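Local coordinates for protein acetylene hydratase Ahy (Pelobacter acetylenicus, PDB 2E7Z) that catalyses the hydration of acetylene to acetaldehyde with a tungsten bis(molybdopterin guanine dinucleotide) cofactor and a [4Fe-4S] cluster, at residues C6-I11 with S610-P615; I42-V47 with G616-A621; T51-K56 with G456-E461. All coordinates share one frame; numbering follows the deposited sequence.

Interaction 1: residues C6-I11 with S610-P615. With SF4 (iron/sulfur cluster), chain D; MGD (2-amino-5,6-dimercapto-7-methyl-3,7,8a,9-tetrahydro-8-oxa-1,3,9,10-tetraaza-anthracen-4-one guanosine dinucleotide), chain E.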
# COMPACT_ATOMS: atom_id res chain seq x y z
N CYS A 6 -12.84 -10.21 5.91
CA CYS A 6 -13.28 -9.48 4.75
C CYS A 6 -12.05 -8.98 4.01
O CYS A 6 -11.17 -8.36 4.61
CB CYS A 6 -14.14 -8.32 5.21
SG CYS A 6 -14.64 -7.25 3.85
N GLN A 7 -11.99 -9.26 2.70
CA GLN A 7 -10.89 -8.77 1.87
C GLN A 7 -11.42 -7.81 0.81
O GLN A 7 -10.82 -7.65 -0.26
CB GLN A 7 -10.13 -9.95 1.26
CG GLN A 7 -9.44 -10.79 2.36
CD GLN A 7 -9.45 -12.29 2.10
OE1 GLN A 7 -8.79 -12.78 1.16
NE2 GLN A 7 -10.13 -13.03 2.97
N SER A 8 -12.53 -7.16 1.13
CA SER A 8 -13.03 -6.10 0.25
C SER A 8 -12.21 -4.82 0.40
O SER A 8 -12.25 -3.95 -0.46
CB SER A 8 -14.52 -5.84 0.47
OG SER A 8 -15.32 -6.81 -0.21
N CYS A 9 -11.43 -4.72 1.48
CA CYS A 9 -10.33 -3.76 1.55
C CYS A 9 -9.30 -4.37 2.49
O CYS A 9 -9.51 -5.46 3.03
CB CYS A 9 -10.77 -2.33 1.95
SG CYS A 9 -10.83 -1.91 3.71
N ASP A 10 -8.20 -3.67 2.69
CA ASP A 10 -7.04 -4.30 3.29
C ASP A 10 -6.93 -4.26 4.83
O ASP A 10 -6.02 -4.85 5.40
CB ASP A 10 -5.74 -3.81 2.64
CG ASP A 10 -5.54 -2.30 2.75
OD1 ASP A 10 -6.50 -1.54 3.03
OD2 ASP A 10 -4.39 -1.89 2.48
N ILE A 11 -7.87 -3.60 5.51
CA ILE A 11 -7.82 -3.61 6.96
C ILE A 11 -8.30 -4.97 7.51
O ILE A 11 -7.91 -5.34 8.62
CB ILE A 11 -8.58 -2.43 7.62
CG1 ILE A 11 -8.10 -2.18 9.05
CG2 ILE A 11 -10.07 -2.65 7.57
CD1 ILE A 11 -6.60 -1.95 9.21
N SER A 610 -9.40 0.76 -7.40
CA SER A 610 -10.15 0.73 -8.66
C SER A 610 -11.28 -0.29 -8.68
O SER A 610 -11.79 -0.57 -9.76
CB SER A 610 -9.20 0.53 -9.85
OG SER A 610 -8.75 -0.82 -9.94
N CYS A 611 -11.62 -0.84 -7.51
CA CYS A 611 -12.56 -1.97 -7.42
C CYS A 611 -13.98 -1.52 -7.13
O CYS A 611 -14.21 -0.53 -6.43
CB CYS A 611 -12.17 -2.92 -6.29
SG CYS A 611 -10.44 -3.51 -6.38
N TYR A 612 -14.91 -2.33 -7.62
CA TYR A 612 -16.37 -2.24 -7.34
C TYR A 612 -17.05 -1.13 -8.13
O TYR A 612 -18.15 -0.68 -7.76
CB TYR A 612 -16.73 -2.17 -5.83
CG TYR A 612 -15.83 -2.99 -4.97
CD1 TYR A 612 -15.40 -4.25 -5.40
CD2 TYR A 612 -15.35 -2.48 -3.77
CE1 TYR A 612 -14.49 -4.99 -4.62
CE2 TYR A 612 -14.47 -3.20 -2.99
CZ TYR A 612 -14.02 -4.45 -3.43
OH TYR A 612 -13.09 -5.14 -2.66
N HIS A 613 -16.44 -0.71 -9.24
CA HIS A 613 -17.13 0.21 -10.17
C HIS A 613 -18.10 -0.48 -11.14
O HIS A 613 -18.77 0.20 -11.92
CB HIS A 613 -16.11 1.07 -10.93
CG HIS A 613 -15.24 1.92 -10.05
ND1 HIS A 613 -15.77 2.75 -9.07
CD2 HIS A 613 -13.90 2.12 -10.04
CE1 HIS A 613 -14.78 3.38 -8.47
NE2 HIS A 613 -13.64 3.03 -9.05
N GLN A 614 -18.15 -1.82 -11.14
CA GLN A 614 -19.11 -2.55 -11.98
C GLN A 614 -20.54 -2.08 -11.65
O GLN A 614 -20.80 -1.71 -10.49
CB GLN A 614 -18.97 -4.05 -11.73
CG GLN A 614 -17.81 -4.69 -12.48
CD GLN A 614 -16.44 -4.37 -11.85
OE1 GLN A 614 -16.33 -4.11 -10.63
NE2 GLN A 614 -15.39 -4.40 -12.67
N PRO A 615 -21.46 -2.05 -12.65
CA PRO A 615 -22.83 -1.64 -12.37
C PRO A 615 -23.40 -2.38 -11.17
O PRO A 615 -23.34 -3.61 -11.10
CB PRO A 615 -23.58 -2.02 -13.66
CG PRO A 615 -22.57 -1.83 -14.74
CD PRO A 615 -21.26 -2.32 -14.09
FE1 SF4 D . -15.25 -2.67 5.10
FE2 SF4 D . -14.28 -5.14 4.70
FE3 SF4 D . -13.64 -3.78 6.95
FE4 SF4 D . -12.61 -3.03 4.59
S1 SF4 D . -12.18 -4.99 5.63
S2 SF4 D . -13.50 -1.62 6.20
S3 SF4 D . -14.34 -3.51 3.13
S4 SF4 D . -15.76 -4.48 6.35
PB MGD E . -6.05 -1.83 -7.73
O1B MGD E . -4.99 -1.09 -8.51
O2B MGD E . -7.45 -1.34 -7.74
O3B MGD E . -5.65 -1.96 -6.19
O3A MGD E . -3.44 -1.33 -5.17
PA MGD E . -4.38 -2.61 -5.46
O1A MGD E . -4.93 -3.19 -4.19
O2A MGD E . -3.60 -3.47 -6.40
O5' MGD E . -6.01 -3.34 -8.28
C5' MGD E . -6.58 -4.38 -7.49
C4' MGD E . -7.10 -5.42 -8.47
O4' MGD E . -7.39 -6.60 -7.71
C3' MGD E . -8.43 -5.05 -9.10
O3' MGD E . -8.29 -5.09 -10.53
C2' MGD E . -9.46 -6.08 -8.59
O2' MGD E . -10.49 -6.47 -9.52
C1' MGD E . -8.56 -7.24 -8.27
N9 MGD E . -9.02 -8.15 -7.20
C8 MGD E . -9.65 -7.82 -6.05
N7 MGD E . -9.83 -8.90 -5.28
C5 MGD E . -9.23 -9.93 -5.91
C6 MGD E . -9.02 -11.35 -5.67
O6 MGD E . -9.44 -11.90 -4.63
N1 MGD E . -8.33 -12.02 -6.61
C2 MGD E . -7.91 -11.51 -7.76
N2 MGD E . -7.22 -12.31 -8.63
N3 MGD E . -8.07 -10.23 -8.06
C4 MGD E . -8.70 -9.43 -7.17
C10 MGD E . -3.68 -0.58 -3.99
C11 MGD E . -2.47 0.31 -3.78
O11 MGD E . -2.49 1.25 -4.85
C12 MGD E . -2.56 1.01 -2.44
S12 MGD E . -2.81 0.06 -1.05
C13 MGD E . -2.39 2.34 -2.35
S13 MGD E . -2.61 3.18 -0.89
C14 MGD E . -2.02 3.20 -3.52
N15 MGD E . -3.11 4.06 -3.94
C16 MGD E . -2.84 4.77 -5.08
C17 MGD E . -3.37 6.11 -5.35
O17 MGD E . -4.12 6.69 -4.53
N18 MGD E . -3.03 6.69 -6.52
C19 MGD E . -2.22 6.11 -7.44
N19 MGD E . -1.91 6.74 -8.59
N20 MGD E . -1.72 4.88 -7.25
C21 MGD E . -1.98 4.20 -6.13
N22 MGD E . -1.45 2.99 -5.95
C23 MGD E . -1.55 2.30 -4.68
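The Tyr612 ring meets Ser8 at its edge: the carbonyl O of Ser8 lies near the ring plane beside the phenol, while one face of the ring is covered over its centre by CB of its own neighbour Cys611. Tyr612 OH donates to Ser8 O at a short 2.6 Å. The hydroxyl comes from the flank of the carbonyl, with a C=O...O angle of 106° and a tilt of 20° from the carbonyl plane. With CG beside the backbone N (chi1 -35°), the ring extends from its loop toward residues 6-11; Ile52 of helix 49-53 also touches it. Ser8 belongs to the cysteine-rich loop that holds the [4Fe-4S] cluster at the N-terminal end of enzymes of the DMSO reductase family. Here Cys6 SG binds FE2 and Cys9 SG binds FE4, each at 2.3 Å, and Ser8 N donates to Cys6 SG across 3.4 Å. CB of Ser8 is wedged between the phenol oxygen and a cluster sulfide, 3.5 Å from both Tyr612 OH and SF4 S3, while its OG pairs with Trp459 NE1. Two residues before the tyrosine, Ser610 grips the cofactor phosphate oxygen O2B twice, through N and through OG.

Interaction 2: residues I42-V47 with G616-A621. With SF4 (iron/sulfur cluster), chain D; MGD (2-amino-5,6-dimercapto-7-methyl-3,7,8a,9-tetrahydro-8-oxa-1,3,9,10-tetraaza-anthracen-4-one guanosine dinucleotide), chain F.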
# COMPACT_ATOMS: atom_id res chain seq x y z
N ILE A 42 -18.50 -3.50 10.07
CA ILE A 42 -18.72 -3.88 8.68
C ILE A 42 -19.17 -2.65 7.90
O ILE A 42 -19.86 -1.79 8.46
CB ILE A 42 -19.73 -5.04 8.53
CG1 ILE A 42 -19.58 -5.67 7.14
CG2 ILE A 42 -21.18 -4.56 8.80
CD1 ILE A 42 -20.32 -6.97 6.93
N CYS A 43 -18.78 -2.56 6.63
CA CYS A 43 -19.14 -1.39 5.80
C CYS A 43 -19.90 -1.83 4.57
O CYS A 43 -20.09 -3.02 4.34
CB CYS A 43 -17.88 -0.62 5.41
SG CYS A 43 -16.94 -1.45 4.09
N MET A 44 -20.38 -0.86 3.77
CA MET A 44 -21.17 -1.16 2.59
C MET A 44 -20.41 -2.05 1.60
O MET A 44 -21.03 -2.84 0.91
CB MET A 44 -21.68 0.11 1.90
CG MET A 44 -20.56 1.06 1.48
SD MET A 44 -21.22 2.51 0.64
CE MET A 44 -22.06 3.39 1.95
N LYS A 45 -19.08 -1.92 1.52
CA LYS A 45 -18.32 -2.72 0.56
C LYS A 45 -18.42 -4.20 0.90
O LYS A 45 -18.54 -5.04 0.01
CB LYS A 45 -16.85 -2.28 0.49
CG LYS A 45 -16.73 -0.82 0.03
CD LYS A 45 -15.29 -0.33 -0.10
CE LYS A 45 -14.53 -0.33 1.21
NZ LYS A 45 -15.14 0.56 2.24
N SER A 46 -18.37 -4.49 2.20
CA SER A 46 -18.51 -5.86 2.67
C SER A 46 -19.94 -6.38 2.64
O SER A 46 -20.19 -7.50 2.20
CB SER A 46 -17.95 -5.98 4.08
OG SER A 46 -17.78 -7.33 4.44
N VAL A 47 -20.87 -5.55 3.12
CA VAL A 47 -22.28 -5.93 3.12
C VAL A 47 -22.73 -6.36 1.74
O VAL A 47 -23.51 -7.30 1.57
CB VAL A 47 -23.17 -4.77 3.60
CG1 VAL A 47 -24.66 -5.04 3.29
CG2 VAL A 47 -22.95 -4.55 5.08
N GLY A 616 -23.93 -1.63 -10.21
CA GLY A 616 -24.55 -2.22 -9.04
C GLY A 616 -24.71 -1.22 -7.93
O GLY A 616 -24.42 -0.02 -8.10
N ILE A 617 -25.16 -1.72 -6.78
CA ILE A 617 -25.44 -0.89 -5.61
C ILE A 617 -24.25 -0.03 -5.18
O ILE A 617 -24.42 1.15 -4.87
CB ILE A 617 -26.04 -1.73 -4.43
CG1 ILE A 617 -26.48 -0.83 -3.26
CG2 ILE A 617 -25.10 -2.86 -4.00
CD1 ILE A 617 -27.46 -1.51 -2.29
N LEU A 618 -23.05 -0.61 -5.17
CA LEU A 618 -21.90 0.16 -4.74
C LEU A 618 -21.57 1.30 -5.72
O LEU A 618 -21.33 2.45 -5.29
CB LEU A 618 -20.69 -0.76 -4.54
CG LEU A 618 -20.85 -1.74 -3.37
CD1 LEU A 618 -19.69 -2.75 -3.38
CD2 LEU A 618 -20.88 -1.01 -2.03
N ARG A 619 -21.56 0.99 -7.02
CA ARG A 619 -21.32 2.02 -8.06
C ARG A 619 -22.34 3.14 -7.97
O ARG A 619 -22.00 4.31 -8.14
CB ARG A 619 -21.32 1.41 -9.45
CG ARG A 619 -21.18 2.42 -10.60
CD ARG A 619 -19.84 3.20 -10.62
NE ARG A 619 -19.87 4.14 -11.74
CZ ARG A 619 -19.69 3.81 -13.02
NH1 ARG A 619 -19.43 2.54 -13.36
NH2 ARG A 619 -19.76 4.75 -13.96
N ASP A 620 -23.58 2.78 -7.67
CA ASP A 620 -24.67 3.77 -7.58
C ASP A 620 -24.48 4.79 -6.46
O ASP A 620 -25.00 5.91 -6.55
CB ASP A 620 -26.01 3.06 -7.41
CG ASP A 620 -26.52 2.44 -8.70
OD1 ASP A 620 -25.94 2.70 -9.78
OD2 ASP A 620 -27.55 1.71 -8.65
N ALA A 621 -23.77 4.41 -5.39
CA ALA A 621 -23.52 5.28 -4.24
C ALA A 621 -22.60 6.47 -4.53
O ALA A 621 -22.70 7.52 -3.88
CB ALA A 621 -22.98 4.47 -3.05
FE1 SF4 D . -15.25 -2.67 5.10
FE2 SF4 D . -14.28 -5.14 4.70
FE3 SF4 D . -13.64 -3.78 6.95
FE4 SF4 D . -12.61 -3.03 4.59
S1 SF4 D . -12.18 -4.99 5.63
S2 SF4 D . -13.50 -1.62 6.20
S3 SF4 D . -14.34 -3.51 3.13
S4 SF4 D . -15.76 -4.48 6.35
PB MGD F . -7.76 9.31 1.82
O1B MGD F . -9.21 9.01 2.10
O2B MGD F . -7.27 9.23 0.41
O3B MGD F . -6.81 8.34 2.69
O3A MGD F . -6.87 6.22 3.98
PA MGD F . -6.99 7.80 4.19
O1A MGD F . -5.74 8.26 4.90
O2A MGD F . -8.34 8.09 4.82
O5' MGD F . -7.44 10.79 2.39
C5' MGD F . -7.82 11.04 3.73
C4' MGD F . -7.38 12.44 4.12
O4' MGD F . -5.98 12.61 3.85
C3' MGD F . -8.13 13.50 3.32
O3' MGD F . -9.01 14.20 4.20
C2' MGD F . -7.05 14.41 2.78
O2' MGD F . -7.32 15.80 2.94
C1' MGD F . -5.85 14.00 3.62
N9 MGD F . -4.55 14.37 3.02
C8 MGD F . -4.22 14.39 1.72
N7 MGD F . -2.93 14.78 1.53
C5 MGD F . -2.43 15.04 2.77
C6 MGD F . -1.14 15.49 3.33
O6 MGD F . -0.18 15.78 2.58
N1 MGD F . -1.04 15.60 4.67
C2 MGD F . -2.06 15.31 5.51
N2 MGD F . -1.86 15.44 6.84
N3 MGD F . -3.27 14.89 5.06
C4 MGD F . -3.50 14.74 3.74
C10 MGD F . -5.99 5.57 3.07
C11 MGD F . -6.41 4.10 3.17
O11 MGD F . -7.83 4.01 2.99
C12 MGD F . -5.68 3.20 2.19
S12 MGD F . -4.06 3.50 1.79
C13 MGD F . -6.30 2.15 1.63
S13 MGD F . -5.48 1.01 0.66
C14 MGD F . -7.77 1.94 1.78
N15 MGD F . -8.48 2.44 0.61
C16 MGD F . -9.82 2.58 0.71
C17 MGD F . -10.72 2.69 -0.46
O17 MGD F . -10.26 2.67 -1.63
N18 MGD F . -12.04 2.82 -0.23
C19 MGD F . -12.57 2.87 1.01
N19 MGD F . -13.90 3.00 1.15
N20 MGD F . -11.80 2.79 2.13
C21 MGD F . -10.47 2.65 2.04
N22 MGD F . -9.71 2.57 3.15
C23 MGD F . -8.27 2.66 3.05
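A small apolar contact between a short helix and a weakly bonded helical turn, with Met44 and Leu618 at its centre, joins the cluster-binding region near the N-terminus to the dinucleotide-binding part of the chain far along the sequence. Leu618 reaches out from the turn, about 617-621, and its CD2 methyl settles against the start of helix 44-47, 3.5 Å from Met44 O and 4.0 Å from Lys45 CA. Much of what it touches is therefore backbone. The side chains of Met44 and Leu618 run side by side, pointing opposite ways, with Met44 CG 4.1 Å from Leu618 CD2. Met44 CG sits between its own N and carbonyl carbon (chi1 58°), which keeps CG beside that methyl, and the chain then bends at chi3. Met44 O, next to the methyl, accepts a hydrogen bond from Asn48 ND2.

Helix 44-47 begins immediately after the last cysteine ligand of the [4Fe-4S] cluster: Cys43, at its N-cap position, binds FE1 through SG at 2.3 Å, and the following turn packs on the cluster, Ser46 CB lying 3.5 Å from SF4 S4. Lys45 leaves the interface and runs between the iron-sulfur cluster and one pterin. Bent at chi3 and chi4 (-63° and -61°), it passes CE 3.7 Å from SF4 S3 and brings NZ to 2.9 Å from N19 of that pterin; NZ is hydrogen-bonded to Asp605 O. Cut back to an alanine, this position would probably leave the Asp605 carbonyl without its lysine partner and open a gap between cluster and pterin, with the positive charge beside both lost.

Interaction 3: residues T51-K56 with G456-E461. With MGD (2-amino-5,6-dimercapto-7-methyl-3,7,8a,9-tetrahydro-8-oxa-1,3,9,10-tetraaza-anthracen-4-one guanosine dinucleotide), chain E.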
# COMPACT_ATOMS: atom_id res chain seq x y z
N THR A 51 -22.61 -9.05 -4.28
CA THR A 51 -22.99 -8.47 -5.59
C THR A 51 -21.79 -8.42 -6.55
O THR A 51 -21.96 -8.37 -7.77
CB THR A 51 -23.58 -7.04 -5.49
OG1 THR A 51 -22.54 -6.13 -5.15
CG2 THR A 51 -24.71 -6.97 -4.46
N ILE A 52 -20.59 -8.43 -5.97
CA ILE A 52 -19.35 -8.53 -6.74
C ILE A 52 -19.01 -9.99 -7.02
O ILE A 52 -18.72 -10.35 -8.17
CB ILE A 52 -18.21 -7.85 -6.00
CG1 ILE A 52 -18.57 -6.38 -5.67
CG2 ILE A 52 -16.92 -7.90 -6.84
CD1 ILE A 52 -18.91 -5.48 -6.86
N ARG A 53 -19.05 -10.83 -5.97
CA ARG A 53 -18.80 -12.25 -6.18
C ARG A 53 -19.70 -12.86 -7.28
O ARG A 53 -19.27 -13.73 -8.05
CB ARG A 53 -18.95 -13.04 -4.88
CG ARG A 53 -18.53 -14.49 -5.02
CD ARG A 53 -19.07 -15.34 -3.89
NE ARG A 53 -20.41 -15.88 -4.16
CZ ARG A 53 -20.64 -16.98 -4.88
NH1 ARG A 53 -19.64 -17.67 -5.43
NH2 ARG A 53 -21.89 -17.42 -5.00
N THR A 54 -20.97 -12.41 -7.34
CA THR A 54 -21.92 -12.96 -8.30
C THR A 54 -22.18 -12.05 -9.49
O THR A 54 -23.14 -12.27 -10.24
CB THR A 54 -23.28 -13.35 -7.64
OG1 THR A 54 -23.92 -12.17 -7.14
CG2 THR A 54 -23.03 -14.29 -6.48
N HIS A 55 -21.37 -11.02 -9.67
CA HIS A 55 -21.62 -10.04 -10.72
C HIS A 55 -21.65 -10.70 -12.08
O HIS A 55 -20.80 -11.56 -12.37
CB HIS A 55 -20.57 -8.91 -10.69
CG HIS A 55 -21.07 -7.69 -11.38
ND1 HIS A 55 -21.01 -7.54 -12.75
CD2 HIS A 55 -21.70 -6.59 -10.91
CE1 HIS A 55 -21.60 -6.40 -13.09
NE2 HIS A 55 -22.00 -5.80 -11.99
N LYS A 56 -22.61 -10.33 -12.93
CA LYS A 56 -22.69 -10.95 -14.26
C LYS A 56 -21.44 -10.73 -15.10
O LYS A 56 -21.14 -11.55 -15.96
CB LYS A 56 -23.93 -10.49 -15.04
CG LYS A 56 -23.95 -9.01 -15.37
CD LYS A 56 -25.22 -8.59 -16.10
CE LYS A 56 -25.40 -9.33 -17.43
NZ LYS A 56 -24.40 -8.91 -18.47
N GLY A 456 -9.72 -15.27 -10.95
CA GLY A 456 -9.39 -15.47 -9.56
C GLY A 456 -10.59 -15.75 -8.66
O GLY A 456 -11.70 -15.28 -8.93
N ASP A 457 -10.40 -16.56 -7.63
CA ASP A 457 -11.41 -16.72 -6.60
C ASP A 457 -11.65 -15.41 -5.84
O ASP A 457 -10.93 -14.43 -6.01
CB ASP A 457 -11.14 -17.93 -5.68
CG ASP A 457 -9.87 -17.80 -4.85
OD1 ASP A 457 -9.22 -16.75 -4.90
OD2 ASP A 457 -9.60 -18.78 -4.13
N HIS A 458 -12.68 -15.41 -5.01
CA HIS A 458 -13.11 -14.26 -4.25
C HIS A 458 -13.00 -14.60 -2.75
O HIS A 458 -12.97 -15.78 -2.34
CB HIS A 458 -14.56 -13.96 -4.68
CG HIS A 458 -15.20 -12.81 -3.97
ND1 HIS A 458 -15.78 -12.93 -2.72
CD2 HIS A 458 -15.35 -11.51 -4.34
CE1 HIS A 458 -16.26 -11.75 -2.36
NE2 HIS A 458 -16.02 -10.88 -3.32
N TRP A 459 -12.92 -13.57 -1.91
CA TRP A 459 -12.74 -13.81 -0.47
C TRP A 459 -13.86 -14.61 0.21
O TRP A 459 -13.64 -15.15 1.29
CB TRP A 459 -12.44 -12.50 0.27
CG TRP A 459 -13.52 -11.46 0.34
CD1 TRP A 459 -13.65 -10.37 -0.47
CD2 TRP A 459 -14.53 -11.34 1.36
NE1 TRP A 459 -14.74 -9.60 -0.05
CE2 TRP A 459 -15.27 -10.17 1.08
CE3 TRP A 459 -14.87 -12.11 2.48
CZ2 TRP A 459 -16.34 -9.76 1.88
CZ3 TRP A 459 -15.91 -11.68 3.28
CH2 TRP A 459 -16.63 -10.53 2.97
N LEU A 460 -15.04 -14.67 -0.38
CA LEU A 460 -16.14 -15.49 0.17
C LEU A 460 -16.01 -16.95 -0.30
O LEU A 460 -16.87 -17.78 0.00
CB LEU A 460 -17.52 -14.89 -0.22
CG LEU A 460 -17.88 -13.62 0.55
CD1 LEU A 460 -19.09 -12.94 -0.15
CD2 LEU A 460 -18.20 -13.93 2.00
N GLU A 461 -14.94 -17.25 -1.06
CA GLU A 461 -14.77 -18.56 -1.68
C GLU A 461 -13.48 -19.25 -1.26
O GLU A 461 -13.05 -20.22 -1.93
CB GLU A 461 -14.77 -18.43 -3.20
CG GLU A 461 -16.01 -17.74 -3.78
CD GLU A 461 -15.87 -17.40 -5.26
OE1 GLU A 461 -14.72 -17.30 -5.77
OE2 GLU A 461 -16.92 -17.23 -5.91
PB MGD E . -6.05 -1.83 -7.73
O1B MGD E . -4.99 -1.09 -8.51
O2B MGD E . -7.45 -1.34 -7.74
O3B MGD E . -5.65 -1.96 -6.19
O3A MGD E . -3.44 -1.33 -5.17
PA MGD E . -4.38 -2.61 -5.46
O1A MGD E . -4.93 -3.19 -4.19
O2A MGD E . -3.60 -3.47 -6.40
O5' MGD E . -6.01 -3.34 -8.28
C5' MGD E . -6.58 -4.38 -7.49
C4' MGD E . -7.10 -5.42 -8.47
O4' MGD E . -7.39 -6.60 -7.71
C3' MGD E . -8.43 -5.05 -9.10
O3' MGD E . -8.29 -5.09 -10.53
C2' MGD E . -9.46 -6.08 -8.59
O2' MGD E . -10.49 -6.47 -9.52
C1' MGD E . -8.56 -7.24 -8.27
N9 MGD E . -9.02 -8.15 -7.20
C8 MGD E . -9.65 -7.82 -6.05
N7 MGD E . -9.83 -8.90 -5.28
C5 MGD E . -9.23 -9.93 -5.91
C6 MGD E . -9.02 -11.35 -5.67
O6 MGD E . -9.44 -11.90 -4.63
N1 MGD E . -8.33 -12.02 -6.61
C2 MGD E . -7.91 -11.51 -7.76
N2 MGD E . -7.22 -12.31 -8.63
N3 MGD E . -8.07 -10.23 -8.06
C4 MGD E . -8.70 -9.43 -7.17
C10 MGD E . -3.68 -0.58 -3.99
C11 MGD E . -2.47 0.31 -3.78
O11 MGD E . -2.49 1.25 -4.85
C12 MGD E . -2.56 1.01 -2.44
S12 MGD E . -2.81 0.06 -1.05
C13 MGD E . -2.39 2.34 -2.35
S13 MGD E . -2.61 3.18 -0.89
C14 MGD E . -2.02 3.20 -3.52
N15 MGD E . -3.11 4.06 -3.94
C16 MGD E . -2.84 4.77 -5.08
C17 MGD E . -3.37 6.11 -5.35
O17 MGD E . -4.12 6.69 -4.53
N18 MGD E . -3.03 6.69 -6.52
C19 MGD E . -2.22 6.11 -7.44
N19 MGD E . -1.91 6.74 -8.59
N20 MGD E . -1.72 4.88 -7.25
C21 MGD E . -1.98 4.20 -6.13
N22 MGD E . -1.45 2.99 -5.95
C23 MGD E . -1.55 2.30 -4.68
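Ionic, CH-pi and apolar contacts all converge on Arg53, whose side chain meets three residues of loop 456-461. The ionic part is a salt bridge in which Arg53 NH1 donates to Glu461 OE2 at 2.8 Å, with an N-H...O angle of 151°. The acid lies at the edge of the guanidinium, near its plane, but the carboxylate is turned 70° against it, and OE2 receives the proton on its anti lone pair. Arg58 NH1 also bridges to OE2, while Arg53 NE pairs with Asp50, so opposite charges alternate along this chain of ion pairs and probably steady one another.

The CH-pi part is nearly ideal in geometry: Arg53 CB stands 3.7 Å from the centroid of the His458 ring, 4° off the ring normal. Arginine and histidine side chains cross at about a right angle. His458 CG lies anti to its own N, which carries the imidazole out toward helix 49-53, to which it presents a face. Apolar contact is lighter, Arg53 CD meeting Leu460 CB at 4.0 Å.

The loop follows strand 452-455 of the seven-stranded mixed sheet and reaches the guanine end of one dinucleotide, where Asp457 O lies 3.2 Å from O6 and Gly456 packs beside N2; the arginine comes from the last turn of helix 49-53, the second helix after the cluster ligand Cys43.

Hydrogen bonds within the loop hold the partners in place. Leu460 N donates to His458 ND1 at 3.0 Å, tilted from the ring plane, which restrains the imidazole's rotation. His458 N meets Glu461 OE1 at 2.9 Å from above the carboxylate plane, so both acid oxygens are engaged.

All three contacts are largely buried and tie the short N-terminal region around the [4Fe-4S] cluster to distant parts of the chain, but their chemistry differs. Interaction 1, nearest the centre of the chain, is carried by one short hydrogen bond. Interactions 2 and 3 both lie further out: interaction 2 is apolar packing of a methyl on backbone, whereas interaction 3 adds charge and a CH-pi contact. Interactions 1 and 2 both touch the cluster, whereas 1 and 3 touch the same dinucleotide. Residues 610-615 and 616-621 run on continuously, and helices 44-47 and 49-53 follow each other. Bonds from His613 O to Arg619 and from Pro615 O to His55 join neighbouring contacts.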